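Local coordinates for protein CheA (Treponema denticola, PDB 6Y1Y) that probably relays signals from chemoreceptors to the flagellar motors as an autophosphorylating histidine kinase, of which this chain is the dimerization domain, at residues L16-E19 with T20-K24; S26-Q29 with S30-F34; E117-E120 with G121-I125; S108-L111 with G112-G116; N43-T46 with I47-K51. All coordinates share one frame; numbering follows the deposited sequence.

Interaction 1: residues L16-E19 with T20-K24; sequences LVSE and TVITK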
loop_
_atom_site.group_PDB
_atom_site.type_symbol
_atom_site.label_atom_id
_atom_site.label_comp_id
_atom_site.label_asym_id
_atom_site.label_seq_id
_atom_site.Cartn_x
_atom_site.Cartn_y
_atom_site.Cartn_z
ATOM N N LEU B 16 -1.615 -15.733 -25.522
ATOM C CA LEU B 16 -0.755 -15.428 -24.382
ATOM C C LEU B 16 -0.522 -13.928 -24.255
ATOM O O LEU B 16 -0.500 -13.388 -23.141
ATOM C CB LEU B 16 0.577 -16.170 -24.505
ATOM C CG LEU B 16 0.569 -17.624 -24.023
ATOM C CD1 LEU B 16 1.935 -18.261 -24.217
ATOM C CD2 LEU B 16 0.141 -17.703 -22.565
ATOM N N VAL B 17 -0.353 -13.232 -25.384
ATOM C CA VAL B 17 -0.152 -11.789 -25.321
ATOM C C VAL B 17 -1.437 -11.101 -24.874
ATOM O O VAL B 17 -1.408 -10.125 -24.114
ATOM C CB VAL B 17 0.344 -11.249 -26.677
ATOM C CG1 VAL B 17 0.382 -9.723 -26.671
ATOM C CG2 VAL B 17 1.714 -11.824 -27.018
ATOM N N SER B 18 -2.587 -11.634 -25.291
ATOM C CA SER B 18 -3.862 -11.111 -24.803
ATOM C C SER B 18 -3.968 -11.237 -23.287
ATOM O O SER B 18 -4.400 -10.295 -22.608
ATOM C CB SER B 18 -5.023 -11.839 -25.490
ATOM O OG SER B 18 -6.259 -11.472 -24.916
ATOM N N GLU B 19 -3.584 -12.392 -22.737
ATOM C CA GLU B 19 -3.570 -12.561 -21.286
ATOM C C GLU B 19 -2.615 -11.578 -20.625
ATOM O O GLU B 19 -2.864 -11.115 -19.504
ATOM C CB GLU B 19 -3.165 -13.984 -20.912
ATOM C CG GLU B 19 -4.200 -15.065 -21.129
ATOM C CD GLU B 19 -3.752 -16.378 -20.512
ATOM O OE1 GLU B 19 -3.902 -16.532 -19.280
ATOM O OE2 GLU B 19 -3.228 -17.243 -21.251
ATOM N N THR B 20 -1.488 -11.293 -21.283
ATOM C CA THR B 20 -0.527 -10.337 -20.745
ATOM C C THR B 20 -1.132 -8.948 -20.673
ATOM O O THR B 20 -0.966 -8.240 -19.673
ATOM C CB THR B 20 0.737 -10.311 -21.607
ATOM O OG1 THR B 20 1.286 -11.633 -21.705
ATOM C CG2 THR B 20 1.781 -9.389 -21.003
ATOM N N VAL B 21 -1.848 -8.547 -21.729
ATOM C CA VAL B 21 -2.466 -7.225 -21.775
ATOM C C VAL B 21 -3.548 -7.100 -20.708
ATOM O O VAL B 21 -3.695 -6.048 -20.072
ATOM C CB VAL B 21 -3.017 -6.954 -23.187
ATOM C CG1 VAL B 21 -3.909 -5.714 -23.182
ATOM C CG2 VAL B 21 -1.871 -6.795 -24.187
ATOM N N ILE B 22 -4.314 -8.168 -20.489
ATOM C CA ILE B 22 -5.347 -8.145 -19.457
ATOM C C ILE B 22 -4.707 -7.999 -18.090
ATOM O O ILE B 22 -5.140 -7.192 -17.257
ATOM C CB ILE B 22 -6.201 -9.424 -19.528
ATOM C CG1 ILE B 22 -6.983 -9.475 -20.840
ATOM C CG2 ILE B 22 -7.106 -9.536 -18.306
ATOM C CD1 ILE B 22 -7.668 -10.806 -21.087
ATOM N N THR B 23 -3.653 -8.773 -17.845
ATOM C CA THR B 23 -2.950 -8.682 -16.575
ATOM C C THR B 23 -2.343 -7.295 -16.380
ATOM O O THR B 23 -2.428 -6.723 -15.286
ATOM C CB THR B 23 -1.891 -9.785 -16.514
ATOM O OG1 THR B 23 -2.540 -11.059 -16.610
ATOM C CG2 THR B 23 -1.131 -9.731 -15.215
ATOM N N LYS B 24 -1.747 -6.728 -17.438
ATOM C CA LYS B 24 -1.212 -5.368 -17.353
ATOM C C LYS B 24 -2.293 -4.364 -16.975
ATOM O O LYS B 24 -2.067 -3.484 -16.133
ATOM C CB LYS B 24 -0.556 -4.969 -18.681
ATOM C CG LYS B 24 0.157 -3.606 -18.659
ATOM C CD LYS B 24 -0.738 -2.405 -19.042
ATOM C CE LYS B 24 -0.144 -1.097 -18.501
ATOM N NZ LYS B 24 -0.961 0.122 -18.796
#
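T20 grips the carbonyl of L16 with two hydrogen bonds: its hydroxyl OG1 donates to L16 O at 2.9 Å, and T20 N donates to the same oxygen at 3.0 Å. The donors come from opposite faces of the carbonyl plane, so one oxygen can accept both. T23 repeats the scheme, T23 OG1 lying 2.9 Å from E19 O while T23 N reaches that oxygen from the other face. With chi1 of -56° and -61°, both threonines turn OG1 back along the helix, over the preceding turn. Threonine therefore suits this buried face: its hydroxyl donates to the helix backbone and its methyl can pack.

Apolar contact is lighter, V17 CG1 and V21 CG2 being 4.5 Å apart. I22 packs instead on a carbonyl, with CG1 3.2 Å from S18 O.

The ionic part points elsewhere, E19 OE1 forming a salt bridge with R113 of helix 93-125, from which N110 ND2 also bonds T23 OG1. V17 and V21 pack on Q119 of the second subunit. Such a turn, with T20, T23 and V17 inward and polar groups at the rim, belongs to the long helical hairpins that pair in the histidine kinase homodimeric domain.

Interaction 2: residues S26-Q29 with S30-F34; sequences SLNQ and STIEF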
loop_
_atom_site.group_PDB
_atom_site.type_symbol
_atom_site.label_atom_id
_atom_site.label_comp_id
_atom_site.label_asym_id
_atom_site.label_seq_id
_atom_site.Cartn_x
_atom_site.Cartn_y
_atom_site.Cartn_z
ATOM N N SER B 26 -4.907 -4.907 -15.253
ATOM C CA SER B 26 -5.251 -5.096 -13.850
ATOM C C SER B 26 -4.160 -4.533 -12.947
ATOM O O SER B 26 -4.451 -3.886 -11.935
ATOM C CB SER B 26 -5.472 -6.581 -13.577
ATOM O OG SER B 26 -5.617 -6.856 -12.192
ATOM N N LEU B 27 -2.898 -4.711 -13.336
ATOM C CA LEU B 27 -1.793 -4.152 -12.565
ATOM C C LEU B 27 -1.845 -2.635 -12.576
ATOM O O LEU B 27 -1.552 -1.994 -11.562
ATOM C CB LEU B 27 -0.454 -4.651 -13.119
ATOM C CG LEU B 27 -0.182 -6.124 -12.824
ATOM C CD1 LEU B 27 0.910 -6.671 -13.721
ATOM C CD2 LEU B 27 0.193 -6.325 -11.355
ATOM N N ASN B 28 -2.221 -2.037 -13.711
ATOM C CA ASN B 28 -2.384 -0.589 -13.750
ATOM C C ASN B 28 -3.434 -0.126 -12.743
ATOM O O ASN B 28 -3.219 0.853 -12.024
ATOM C CB ASN B 28 -2.755 -0.135 -15.164
ATOM C CG ASN B 28 -2.949 1.364 -15.261
ATOM O OD1 ASN B 28 -2.016 2.152 -15.029
ATOM N ND2 ASN B 28 -4.169 1.774 -15.588
ATOM N N GLN B 29 -4.568 -0.829 -12.663
ATOM C CA GLN B 29 -5.580 -0.461 -11.680
ATOM C C GLN B 29 -5.045 -0.605 -10.263
ATOM O O GLN B 29 -5.404 0.190 -9.385
ATOM C CB GLN B 29 -6.839 -1.292 -11.892
ATOM C CG GLN B 29 -7.620 -0.861 -13.141
ATOM C CD GLN B 29 -7.955 0.630 -13.145
ATOM O OE1 GLN B 29 -7.585 1.362 -14.061
ATOM N NE2 GLN B 29 -8.654 1.082 -12.113
ATOM N N SER B 30 -4.162 -1.582 -10.032
ATOM C CA SER B 30 -3.580 -1.727 -8.698
ATOM C C SER B 30 -2.647 -0.570 -8.380
ATOM O O SER B 30 -2.589 -0.127 -7.230
ATOM C CB SER B 30 -2.814 -3.043 -8.583
ATOM O OG SER B 30 -3.680 -4.136 -8.317
ATOM N N THR B 31 -1.926 -0.033 -9.375
ATOM C CA THR B 31 -1.114 1.150 -9.083
ATOM C C THR B 31 -2.004 2.320 -8.677
ATOM O O THR B 31 -1.638 3.105 -7.795
ATOM C CB THR B 31 -0.227 1.554 -10.268
ATOM O OG1 THR B 31 -1.041 2.093 -11.318
ATOM C CG2 THR B 31 0.596 0.371 -10.780
ATOM N N ILE B 32 -3.169 2.452 -9.317
ATOM C CA ILE B 32 -4.100 3.527 -8.980
ATOM C C ILE B 32 -4.686 3.298 -7.599
ATOM O O ILE B 32 -4.851 4.241 -6.810
ATOM C CB ILE B 32 -5.190 3.632 -10.060
ATOM C CG1 ILE B 32 -4.566 4.119 -11.371
ATOM C CG2 ILE B 32 -6.299 4.561 -9.598
ATOM C CD1 ILE B 32 -5.287 3.616 -12.602
ATOM N N GLU B 33 -4.993 2.042 -7.277
ATOM C CA GLU B 33 -5.520 1.718 -5.956
ATOM C C GLU B 33 -4.538 2.114 -4.861
ATOM O O GLU B 33 -4.927 2.721 -3.851
ATOM C CB GLU B 33 -5.843 0.225 -5.893
ATOM C CG GLU B 33 -6.516 -0.223 -4.626
ATOM C CD GLU B 33 -7.161 -1.590 -4.752
ATOM O OE1 GLU B 33 -6.802 -2.352 -5.677
ATOM O OE2 GLU B 33 -8.034 -1.905 -3.913
ATOM N N PHE B 34 -3.251 1.809 -5.050
ATOM C CA PHE B 34 -2.285 2.162 -4.019
ATOM C C PHE B 34 -2.021 3.663 -3.992
ATOM O O PHE B 34 -1.742 4.217 -2.924
ATOM C CB PHE B 34 -0.980 1.386 -4.206
ATOM C CG PHE B 34 -1.073 -0.060 -3.801
ATOM C CD1 PHE B 34 -1.365 -0.411 -2.488
ATOM C CD2 PHE B 34 -0.834 -1.066 -4.731
ATOM C CE1 PHE B 34 -1.451 -1.743 -2.114
ATOM C CE2 PHE B 34 -0.925 -2.398 -4.369
ATOM C CZ PHE B 34 -1.230 -2.737 -3.058
HETATM O O HOH W 1 -3.799 -6.352 -9.989
#
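The flat amides of N28 and Q29 each present a face to one methyl, I32 CD1. Above the N28 amide this methyl stands over the nitrogen end, 3.7 Å from ND2, while T31 OG1 lies over the oxygen end of the same face, 3.8 Å from OD1. The bend of Q29 at chi2 (-54°) brings its amide beside I32, with CD1 over the face at the oxygen end, 3.5 Å from OE1. The ring of F34, turned to the other subunit, is stacked on F34 of that subunit.

This is a short run of helix 7-67 at the subunit interface of the dimerization bundle: S30 and T31 both pack on F104 of the second subunit, where small side chains let the large ring come close. T31 places OG1 between its own N and carbonyl carbon (chi1 71°), which brings the hydroxyl to N28 O at 2.6 Å, in the carbonyl plane and on a lone pair. N28 O also accepts from I32 N. S30 uses its hydroxyl differently, taking a bond from water 1 at 2.8 Å from OG; the water donates only weakly to S26 O. S26 OG itself is hydrogen-bonded to S107 OG on helix 93-125.

Interaction 3: residues E117-E120 with G121-I125; sequences ELQE and GVMKI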
loop_
_atom_site.group_PDB
_atom_site.type_symbol
_atom_site.label_atom_id
_atom_site.label_comp_id
_atom_site.label_asym_id
_atom_site.label_seq_id
_atom_site.Cartn_x
_atom_site.Cartn_y
_atom_site.Cartn_z
ATOM N N GLU B 117 5.126 -19.101 -19.868
ATOM C CA GLU B 117 4.544 -19.636 -21.092
ATOM C C GLU B 117 5.015 -18.859 -22.315
ATOM O O GLU B 117 5.265 -19.449 -23.373
ATOM C CB GLU B 117 3.018 -19.616 -20.999
ATOM C CG GLU B 117 2.436 -20.638 -20.033
ATOM C CD GLU B 117 0.930 -20.779 -20.179
ATOM O OE1 GLU B 117 0.216 -19.761 -20.053
ATOM O OE2 GLU B 117 0.459 -21.909 -20.426
ATOM N N LEU B 118 5.121 -17.532 -22.198
ATOM C CA LEU B 118 5.634 -16.724 -23.303
ATOM C C LEU B 118 7.054 -17.128 -23.664
ATOM O O LEU B 118 7.407 -17.190 -24.848
ATOM C CB LEU B 118 5.590 -15.240 -22.946
ATOM C CG LEU B 118 4.268 -14.484 -23.087
ATOM C CD1 LEU B 118 4.384 -13.148 -22.369
ATOM C CD2 LEU B 118 3.882 -14.281 -24.542
ATOM N N GLN B 119 7.888 -17.388 -22.656
ATOM C CA GLN B 119 9.284 -17.718 -22.921
ATOM C C GLN B 119 9.386 -18.988 -23.749
ATOM O O GLN B 119 10.062 -19.019 -24.785
ATOM C CB GLN B 119 10.039 -17.867 -21.604
ATOM C CG GLN B 119 11.541 -17.956 -21.744
ATOM C CD GLN B 119 12.255 -17.411 -20.523
ATOM O OE1 GLN B 119 12.569 -16.223 -20.452
ATOM N NE2 GLN B 119 12.503 -18.277 -19.547
ATOM N N GLU B 120 8.686 -20.041 -23.330
ATOM C CA GLU B 120 8.726 -21.282 -24.093
ATOM C C GLU B 120 7.992 -21.131 -25.418
ATOM O O GLU B 120 8.430 -21.669 -26.440
ATOM C CB GLU B 120 8.138 -22.425 -23.270
ATOM C CG GLU B 120 8.827 -22.630 -21.929
ATOM C CD GLU B 120 10.125 -23.421 -22.040
ATOM O OE1 GLU B 120 10.575 -23.693 -23.177
ATOM O OE2 GLU B 120 10.699 -23.766 -20.981
ATOM N N GLY B 121 6.889 -20.378 -25.426
ATOM C CA GLY B 121 6.123 -20.216 -26.652
ATOM C C GLY B 121 6.896 -19.509 -27.748
ATOM O O GLY B 121 6.884 -19.932 -28.907
ATOM N N VAL B 122 7.572 -18.412 -27.403
ATOM C CA VAL B 122 8.299 -17.659 -28.418
ATOM C C VAL B 122 9.536 -18.423 -28.873
ATOM O O VAL B 122 9.928 -18.340 -30.044
ATOM C CB VAL B 122 8.648 -16.253 -27.898
ATOM C CG1 VAL B 122 9.533 -15.514 -28.884
ATOM C CG2 VAL B 122 7.366 -15.459 -27.665
ATOM N N MET B 123 10.135 -19.226 -27.992
ATOM C CA MET B 123 11.354 -19.921 -28.395
ATOM C C MET B 123 11.040 -21.065 -29.344
ATOM O O MET B 123 11.791 -21.315 -30.294
ATOM C CB MET B 123 12.073 -20.482 -27.168
ATOM C CG MET B 123 12.857 -19.486 -26.327
ATOM S SD MET B 123 13.437 -20.224 -24.776
ATOM C CE MET B 123 15.047 -20.824 -25.273
ATOM N N LYS B 124 9.889 -21.699 -29.162
ATOM C CA LYS B 124 9.500 -22.853 -29.961
ATOM C C LYS B 124 8.911 -22.497 -31.319
ATOM O O LYS B 124 8.793 -23.390 -32.165
ATOM C CB LYS B 124 8.532 -23.730 -29.168
ATOM C CG LYS B 124 9.252 -24.652 -28.184
ATOM C CD LYS B 124 10.500 -25.283 -28.826
ATOM C CE LYS B 124 11.489 -25.812 -27.788
ATOM N NZ LYS B 124 11.958 -24.768 -26.839
ATOM N N ILE B 125 8.522 -21.241 -31.557
ATOM C CA ILE B 125 8.064 -20.903 -32.902
ATOM C C ILE B 125 9.223 -20.932 -33.890
ATOM O O ILE B 125 9.004 -21.111 -35.093
ATOM C CB ILE B 125 7.343 -19.539 -32.943
ATOM C CG1 ILE B 125 8.323 -18.389 -32.693
ATOM C CG2 ILE B 125 6.169 -19.518 -31.977
ATOM C CD1 ILE B 125 7.808 -17.038 -33.138
#
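V122 and L118 form the tight side of this contact. V122 N donates to L118 O at 2.8 Å along a nearly straight N-H path of 167°, and V122 CG2 closes over the same oxygen at 3.3 Å. Valine fits here because its branch at CB sheathes the carbonyl below it, while CG1, anti to the backbone N, extends the apolar surface. Backbone bonds are equally short at G121, whose N lies 2.8 Å from E117 O; glycine suits the place, since a CB on G121 would stand only 3.0 Å from E117 O, a tight approach. L118 and V122 are buried on different partners, L118 against T20 of helix 7-67 and V122 against L14 of the second subunit. This is the pattern of a helix in a four-helix dimerization bundle, with one stripe facing its own hairpin partner and another facing the other chain. M123 joins the second stripe: it too packs on L14 of the second subunit, and it lays CG over Q119 O at 3.2 Å, with SD 3.6 Å from that oxygen.

The outer side is looser. E120 and K124 extend in company, both bent at chi2; their charged ends, OE1 and NZ, remain 4.1 Å apart, too far for a salt bridge though probably close enough for a mild attraction. Flexible, long-chained residues suit this exposed edge. E117 behaves otherwise: its OE1 turns back along the helix into a salt bridge with R113 NH1, and its chain rests on Y12 and L16 of helix 7-67.

Interaction 4: residues S108-L111 with G112-G116; sequences SQNL and GRISG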
loop_
_atom_site.group_PDB
_atom_site.type_symbol
_atom_site.label_atom_id
_atom_site.label_comp_id
_atom_site.label_asym_id
_atom_site.label_seq_id
_atom_site.Cartn_x
_atom_site.Cartn_y
_atom_site.Cartn_z
ATOM N N SER B 108 0.221 -10.366 -10.072
ATOM C CA SER B 108 1.655 -10.602 -10.227
ATOM C C SER B 108 1.956 -12.079 -10.414
ATOM O O SER B 108 2.779 -12.453 -11.259
ATOM C CB SER B 108 2.402 -10.055 -9.010
ATOM O OG SER B 108 3.805 -10.197 -9.162
ATOM N N GLN B 109 1.293 -12.944 -9.643
ATOM C CA GLN B 109 1.542 -14.369 -9.828
ATOM C C GLN B 109 1.076 -14.825 -11.201
ATOM O O GLN B 109 1.740 -15.647 -11.849
ATOM C CB GLN B 109 0.848 -15.181 -8.744
ATOM C CG GLN B 109 1.165 -16.655 -8.861
ATOM C CD GLN B 109 0.663 -17.461 -7.689
ATOM O OE1 GLN B 109 1.278 -17.476 -6.619
ATOM N NE2 GLN B 109 -0.440 -18.153 -7.888
ATOM N N ASN B 110 -0.057 -14.303 -11.663
ATOM C CA ASN B 110 -0.529 -14.645 -12.995
ATOM C C ASN B 110 0.468 -14.202 -14.051
ATOM O O ASN B 110 0.739 -14.936 -15.010
ATOM C CB ASN B 110 -1.899 -14.015 -13.247
ATOM C CG ASN B 110 -2.651 -14.693 -14.374
ATOM O OD1 ASN B 110 -2.718 -15.921 -14.440
ATOM N ND2 ASN B 110 -3.202 -13.897 -15.275
ATOM N N LEU B 111 1.064 -13.021 -13.866
ATOM C CA LEU B 111 2.063 -12.548 -14.816
ATOM C C LEU B 111 3.262 -13.479 -14.854
ATOM O O LEU B 111 3.806 -13.751 -15.930
ATOM C CB LEU B 111 2.496 -11.128 -14.462
ATOM C CG LEU B 111 3.564 -10.552 -15.395
ATOM C CD1 LEU B 111 3.037 -10.457 -16.806
ATOM C CD2 LEU B 111 4.016 -9.197 -14.902
ATOM N N GLY B 112 3.684 -13.985 -13.691
ATOM C CA GLY B 112 4.772 -14.952 -13.678
ATOM C C GLY B 112 4.449 -16.198 -14.476
ATOM O O GLY B 112 5.283 -16.691 -15.240
ATOM N N ARG B 113 3.223 -16.706 -14.344
ATOM C CA ARG B 113 2.833 -17.886 -15.111
ATOM C C ARG B 113 2.813 -17.580 -16.602
ATOM O O ARG B 113 3.337 -18.355 -17.414
ATOM C CB ARG B 113 1.470 -18.400 -14.648
ATOM C CG ARG B 113 1.019 -19.643 -15.408
ATOM C CD ARG B 113 -0.453 -19.961 -15.191
ATOM N NE ARG B 113 -1.328 -18.855 -15.569
ATOM C CZ ARG B 113 -1.646 -18.539 -16.822
ATOM N NH1 ARG B 113 -1.158 -19.244 -17.838
ATOM N NH2 ARG B 113 -2.458 -17.517 -17.063
ATOM N N ILE B 114 2.226 -16.445 -16.981
ATOM C CA ILE B 114 2.154 -16.081 -18.391
ATOM C C ILE B 114 3.553 -15.893 -18.962
ATOM O O ILE B 114 3.851 -16.344 -20.076
ATOM C CB ILE B 114 1.286 -14.822 -18.573
ATOM C CG1 ILE B 114 -0.157 -15.111 -18.164
ATOM C CG2 ILE B 114 1.333 -14.346 -20.018
ATOM C CD1 ILE B 114 -0.916 -13.860 -17.812
ATOM N N SER B 115 4.442 -15.245 -18.203
ATOM C CA SER B 115 5.787 -14.980 -18.703
ATOM C C SER B 115 6.552 -16.275 -18.950
ATOM O O SER B 115 7.315 -16.373 -19.917
ATOM C CB SER B 115 6.551 -14.088 -17.725
ATOM O OG SER B 115 6.994 -14.825 -16.602
ATOM N N GLY B 116 6.358 -17.278 -18.093
ATOM C CA GLY B 116 6.952 -18.580 -18.351
ATOM C C GLY B 116 6.432 -19.208 -19.630
ATOM O O GLY B 116 7.199 -19.781 -20.411
#
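N110 and R113 run alongside one another and meet through the amide oxygen. R113 NH2 donates to N110 OD1 at 3.1 Å, and NE adds a weak bond to the same oxygen at 3.4 Å. OD1 sits at the edge of the guanidinium, close to its plane, although the amide and guanidinium planes are turned 48° apart. The bend of R113 at chi3 (57°) brings NE and NH2 round to that oxygen; NH2 also makes a salt bridge with E19 OE1, and NH1 one with E117. The other end of the amide, N110 ND2, has I114 CD1 against it at 3.4 Å and uses its N-H on T23 OG1. Asparagine is apt here, offering an acceptor to one helix position and a donor to the neighbouring helix.

L111 meets the following turn mainly through its backbone, L111 O accepting from S115 N at 2.8 Å. Its side chain, CG anti to the backbone N (chi1 179°), leads away to pack on T23 of helix 7-67 and on L27 of the second subunit, as suits leucine.

G112 has no side chain and takes part through its peptide groups. Its N donates to S108 O, and its O accepts from both S115 OG, at 2.9 Å, and G116 N, which arrive from the same face. Helix 93-125 packs L111 and I114 on helix 7-67 and L111 on the second subunit, as in the helical hairpins of the histidine kinase homodimeric domain.

Interaction 5: residues N43-T46 with I47-K51; sequences NSST and IYKDK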
loop_
_atom_site.group_PDB
_atom_site.type_symbol
_atom_site.label_atom_id
_atom_site.label_comp_id
_atom_site.label_asym_id
_atom_site.label_seq_id
_atom_site.Cartn_x
_atom_site.Cartn_y
_atom_site.Cartn_z
ATOM N N ASN B 43 -4.256 12.134 4.060
ATOM C CA ASN B 43 -5.337 12.968 4.568
ATOM C C ASN B 43 -5.732 12.544 5.975
ATOM O O ASN B 43 -5.865 13.380 6.877
ATOM C CB ASN B 43 -6.538 12.901 3.631
ATOM C CG ASN B 43 -6.303 13.634 2.325
ATOM O OD1 ASN B 43 -5.484 14.553 2.253
ATOM N ND2 ASN B 43 -7.015 13.223 1.279
ATOM N N SER B 44 -5.904 11.239 6.191
ATOM C CA SER B 44 -6.313 10.764 7.508
ATOM C C SER B 44 -5.213 10.930 8.554
ATOM O O SER B 44 -5.528 11.159 9.732
ATOM C CB SER B 44 -6.766 9.311 7.427
ATOM O OG SER B 44 -8.038 9.238 6.800
ATOM N N SER B 45 -3.939 10.827 8.151
ATOM C CA SER B 45 -2.822 11.045 9.077
ATOM C C SER B 45 -2.796 12.486 9.571
ATOM O O SER B 45 -2.462 12.749 10.734
ATOM C CB SER B 45 -1.500 10.692 8.386
ATOM O OG SER B 45 -0.378 10.969 9.221
ATOM N N THR B 46 -3.090 13.439 8.687
ATOM C CA THR B 46 -3.198 14.831 9.115
ATOM C C THR B 46 -4.277 14.990 10.185
ATOM O O THR B 46 -4.072 15.674 11.198
ATOM C CB THR B 46 -3.496 15.713 7.900
ATOM O OG1 THR B 46 -2.458 15.547 6.923
ATOM C CG2 THR B 46 -3.567 17.181 8.312
ATOM N N ILE B 47 -5.432 14.354 9.983
ATOM C CA ILE B 47 -6.500 14.407 10.975
ATOM C C ILE B 47 -6.080 13.668 12.240
ATOM O O ILE B 47 -6.341 14.128 13.367
ATOM C CB ILE B 47 -7.809 13.848 10.383
ATOM C CG1 ILE B 47 -8.183 14.577 9.084
ATOM C CG2 ILE B 47 -8.946 13.986 11.382
ATOM C CD1 ILE B 47 -8.193 16.082 9.213
ATOM N N TYR B 48 -5.395 12.530 12.077
ATOM C CA TYR B 48 -4.944 11.771 13.239
ATOM C C TYR B 48 -4.040 12.614 14.125
ATOM O O TYR B 48 -4.192 12.614 15.354
ATOM C CB TYR B 48 -4.194 10.511 12.765
ATOM C CG TYR B 48 -3.397 9.792 13.849
ATOM C CD1 TYR B 48 -4.007 8.860 14.664
ATOM C CD2 TYR B 48 -2.040 10.054 14.041
ATOM C CE1 TYR B 48 -3.298 8.210 15.670
ATOM C CE2 TYR B 48 -1.313 9.401 15.053
ATOM C CZ TYR B 48 -1.962 8.486 15.850
ATOM O OH TYR B 48 -1.273 7.835 16.849
ATOM N N LYS B 49 -3.114 13.370 13.523
ATOM C CA LYS B 49 -2.208 14.182 14.323
ATOM C C LYS B 49 -2.951 15.344 14.976
ATOM O O LYS B 49 -2.669 15.694 16.124
ATOM C CB LYS B 49 -1.047 14.674 13.459
ATOM C CG LYS B 49 -0.072 13.562 13.084
ATOM C CD LYS B 49 1.083 14.095 12.246
ATOM C CE LYS B 49 1.767 12.948 11.532
ATOM N NZ LYS B 49 2.844 13.410 10.614
ATOM N N ASP B 50 -3.921 15.937 14.270
ATOM C CA ASP B 50 -4.719 17.011 14.867
ATOM C C ASP B 50 -5.480 16.501 16.085
ATOM O O ASP B 50 -5.490 17.143 17.146
ATOM C CB ASP B 50 -5.691 17.582 13.832
ATOM C CG ASP B 50 -6.587 18.672 14.404
ATOM O OD1 ASP B 50 -6.045 19.721 14.813
ATOM O OD2 ASP B 50 -7.830 18.482 14.450
ATOM N N LYS B 51 -6.107 15.334 15.956
ATOM C CA LYS B 51 -6.876 14.781 17.067
ATOM C C LYS B 51 -5.967 14.373 18.221
ATOM O O LYS B 51 -6.301 14.594 19.391
ATOM C CB LYS B 51 -7.682 13.578 16.585
ATOM C CG LYS B 51 -8.790 13.911 15.589
ATOM C CD LYS B 51 -9.705 12.708 15.387
ATOM C CE LYS B 51 -10.768 12.952 14.337
ATOM N NZ LYS B 51 -11.710 14.022 14.743
HETATM O O HOH W 2 0.503 14.839 8.536
#
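S45 and K49 make the closest side-chain contact, one turn apart on helix 7-67. The serine puts OG anti to its backbone N, where it lies 3.7 Å from K49 CE. K49 stays extended beyond CG, so its methylene chain first crosses S45 O, with CG 3.4 Å away, and then passes the hydroxyl. Lysine serves well at such a rim, aliphatic along its stem and charged at its end.

T46 turns OG1 beside its own N (chi1 -58°) and back to Q42 O, its main partner. Water 2 links the same OG1 to K49 NZ, but both bonds are weak, at 3.4 Å each. I47 turns CG1 likewise back down the helix, 3.4 Å from N43 O, and a further bend at chi2 (-51°) keeps CD1 near T46 C instead of letting it reach outward.

Y48 takes the other course. Its CB rests on S44 O at 3.4 Å, and CG lies anti to the backbone N (chi1 167°), which swings the ring off the preceding turn, with S45 O near its plane at the edge. There it meets Y48 of the second subunit edge-to-face, and OH bonds L86 O of that subunit. Y48 N still donates to S44 O at 2.7 Å. D50 points its carboxylate ahead to R54. The chemistry implies a division of labour: regular backbone bonds hold this turn together, while the strongest side-chain bonds are spent on the neighbouring turns, before and after, and on the other subunit, and the lysine-threonine link through water probably adds little.

In the fold
From the N terminus, interactions 1, 2 and 5 follow one another on helix 7-67; after helix 72-87, interactions 4 and 3 follow on helix 93-125. Each is local to a single helix, so none closes a loop, and none nests in or crosses another. The long-range ties lie between them: interaction 1 meets 4 through a salt bridge, a probable hydrogen bond and packing, and 3 through packing alone, while interaction 2 touches 4 through L27, joining the two long helices as an antiparallel pair. Interaction 5 stands apart, its nearest atoms about 11 Å from those of interaction 2, without touching. All five also reach the second subunit along the bundle.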